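Local atomic coordinates of DUF3829 domain-containing protein (Bacteroides thetaiotaomicron, PDB entry 3RH3), a protein that is of unknown function, an all-helical protein of the DUF3829-like family that is probably a lipoprotein in its natural form. Residues A[176-181]-A[248-253]. Numbering follows the deposited sequence.
Sequences SIMNLY and KEYQAM. With EDO (1,2-ethanediol), chain E.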
loop_
_atom_site.group_PDB
_atom_site.type_symbol
_atom_site.label_atom_id
_atom_site.label_comp_id
_atom_site.label_asym_id
_atom_site.label_seq_id
_atom_site.Cartn_x
_atom_site.Cartn_y
_atom_site.Cartn_z
ATOM N N SER A 176 3.070 -1.396 -2.712
ATOM C CA SER A 176 3.118 -2.787 -2.202
ATOM C C SER A 176 4.467 -3.069 -1.492
ATOM O O SER A 176 4.482 -3.653 -0.400
ATOM C CB SER A 176 2.917 -3.801 -3.328
ATOM O OG SER A 176 1.609 -3.702 -3.861
ATOM N N ILE A 177 5.582 -2.606 -2.091
ATOM C CA ILE A 177 6.920 -2.805 -1.490
ATOM C C ILE A 177 6.999 -2.088 -0.125
ATOM O O ILE A 177 7.522 -2.668 0.848
ATOM C CB ILE A 177 8.063 -2.363 -2.441
ATOM C CG1 ILE A 177 8.047 -3.213 -3.726
ATOM C CG2 ILE A 177 9.427 -2.486 -1.753
ATOM C CD1 ILE A 177 8.765 -2.616 -4.904
HETATM N N MSE A 178 6.473 -0.831 -0.057
HETATM C CA MSE A 178 6.502 -0.047 1.179
HETATM C C MSE A 178 5.649 -0.722 2.239
HETATM O O MSE A 178 6.068 -0.801 3.392
HETATM C CB MSE A 178 6.058 1.399 0.926
HETATM C CG MSE A 178 7.182 2.224 0.258
HETATM SE SE MSE A 178 8.642 2.535 1.516
HETATM C CE MSE A 178 7.897 4.070 2.343
ATOM N N ASN A 179 4.499 -1.265 1.838
ATOM C CA ASN A 179 3.617 -2.004 2.741
ATOM C C ASN A 179 4.325 -3.236 3.323
ATOM O O ASN A 179 4.227 -3.480 4.527
ATOM C CB ASN A 179 2.326 -2.424 2.035
ATOM C CG ASN A 179 1.303 -3.025 2.966
ATOM O OD1 ASN A 179 1.053 -2.537 4.065
ATOM N ND2 ASN A 179 0.742 -4.138 2.584
ATOM N N LEU A 180 5.056 -3.975 2.484
ATOM C CA LEU A 180 5.809 -5.152 2.916
ATOM C C LEU A 180 6.966 -4.769 3.819
ATOM O O LEU A 180 7.252 -5.473 4.792
ATOM C CB LEU A 180 6.318 -5.958 1.710
ATOM C CG LEU A 180 5.206 -6.677 0.912
ATOM C CD1 LEU A 180 5.675 -7.029 -0.503
ATOM C CD2 LEU A 180 4.653 -7.881 1.680
ATOM N N TYR A 181 7.625 -3.634 3.514
ATOM C CA TYR A 181 8.718 -3.153 4.325
ATOM C C TYR A 181 8.217 -2.638 5.691
ATOM O O TYR A 181 8.851 -2.940 6.708
ATOM C CB TYR A 181 9.499 -2.057 3.591
ATOM C CG TYR A 181 10.633 -1.530 4.435
ATOM C CD1 TYR A 181 11.826 -2.245 4.561
ATOM C CD2 TYR A 181 10.482 -0.370 5.193
ATOM C CE1 TYR A 181 12.810 -1.848 5.455
ATOM C CE2 TYR A 181 11.490 0.069 6.046
ATOM C CZ TYR A 181 12.665 -0.659 6.152
ATOM O OH TYR A 181 13.628 -0.253 7.041
ATOM N N LYS A 248 13.749 4.876 11.105
ATOM C CA LYS A 248 14.567 5.879 10.419
ATOM C C LYS A 248 14.505 5.690 8.885
ATOM O O LYS A 248 14.359 6.677 8.158
ATOM C CB LYS A 248 16.019 5.836 10.919
ATOM C CG LYS A 248 16.869 7.010 10.432
ATOM C CD LYS A 248 18.193 7.133 11.183
ATOM N N GLU A 249 14.610 4.438 8.405
ATOM C CA GLU A 249 14.574 4.131 6.967
ATOM C C GLU A 249 13.188 4.352 6.408
ATOM O O GLU A 249 13.048 4.910 5.326
ATOM C CB GLU A 249 15.030 2.681 6.696
ATOM C CG GLU A 249 16.523 2.456 6.905
ATOM C CD GLU A 249 17.405 2.743 5.706
ATOM O OE1 GLU A 249 16.937 3.410 4.753
ATOM O OE2 GLU A 249 18.570 2.281 5.712
ATOM N N TYR A 250 12.169 3.927 7.140
ATOM C CA TYR A 250 10.780 4.049 6.715
ATOM C C TYR A 250 10.352 5.521 6.639
ATOM O O TYR A 250 9.759 5.923 5.639
ATOM C CB TYR A 250 9.851 3.251 7.629
ATOM C CG TYR A 250 8.436 3.201 7.110
ATOM C CD1 TYR A 250 8.152 2.673 5.851
ATOM C CD2 TYR A 250 7.389 3.758 7.835
ATOM C CE1 TYR A 250 6.858 2.692 5.333
ATOM C CE2 TYR A 250 6.087 3.766 7.334
ATOM C CZ TYR A 250 5.829 3.234 6.079
ATOM O OH TYR A 250 4.552 3.214 5.570
ATOM N N GLN A 251 10.663 6.309 7.669
ATOM C CA GLN A 251 10.343 7.733 7.678
ATOM C C GLN A 251 11.033 8.438 6.494
ATOM O O GLN A 251 10.350 9.107 5.733
ATOM C CB GLN A 251 10.716 8.395 9.023
ATOM C CG GLN A 251 9.627 8.254 10.090
ATOM C CD GLN A 251 8.267 8.740 9.626
ATOM O OE1 GLN A 251 7.310 7.962 9.520
ATOM N NE2 GLN A 251 8.164 10.024 9.282
ATOM N N ALA A 252 12.339 8.191 6.289
ATOM C CA ALA A 252 13.132 8.761 5.191
ATOM C C ALA A 252 12.537 8.438 3.827
ATOM O O ALA A 252 12.330 9.337 3.009
ATOM C CB ALA A 252 14.559 8.250 5.250
HETATM N N MSE A 253 12.281 7.148 3.571
HETATM C CA MSE A 253 11.750 6.719 2.298
HETATM C C MSE A 253 10.315 7.175 2.084
HETATM O O MSE A 253 9.951 7.473 0.942
HETATM C CB MSE A 253 11.843 5.205 2.180
HETATM C CG MSE A 253 13.266 4.708 1.885
HETATM SE SE MSE A 253 13.164 2.803 1.490
HETATM C CE MSE A 253 12.829 2.258 3.432
HETATM C C1 EDO E . -0.062 -1.630 9.455
HETATM O O1 EDO E . -0.016 -2.876 10.166
HETATM C C2 EDO E . -0.796 -1.746 8.121
HETATM O O2 EDO E . 0.140 -1.571 7.044
#
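CG is anti to the backbone N in Tyr181 (chi1 179°) and Tyr250 (chi1 -172°), and the two side chains slide past each other in opposite directions between the helices. Tyr250 CB lies in the plane of the Tyr181 ring, at its edge, while the aromatic carbons Tyr181 CD2 and Tyr250 CD1 approach to 3.9 Å. Over one face of the Tyr181 ring sits CE of the selenomethionine Met253, 4.0 Å from the centroid and offset toward the rim, in a CH-pi contact. Here segments 176-181 and 248-253, of helices 161-181 and 247-257, run nearly antiparallel in the all-alpha DUF3829-like C-terminal domain, their axes 158° and 11.4 Å apart. No hydrogen bond joins the segments. Met178, also selenomethionine, bends at chi2 and chi3 and brings CE to 3.5 Å from Tyr250 CE1; its SE lies obliquely to that ring in a Met-aromatic contact. Beyond the ring, Tyr181 OH touches Glu249 CB at 3.3 Å and accepts a hydrogen bond from the backbone N of Ser246. The end of Glu249 leads away, and its OE2 forms salt bridges with both Lys238 and Lys242, while Met236 of helix 216-240 packs against both Met178 and Tyr181.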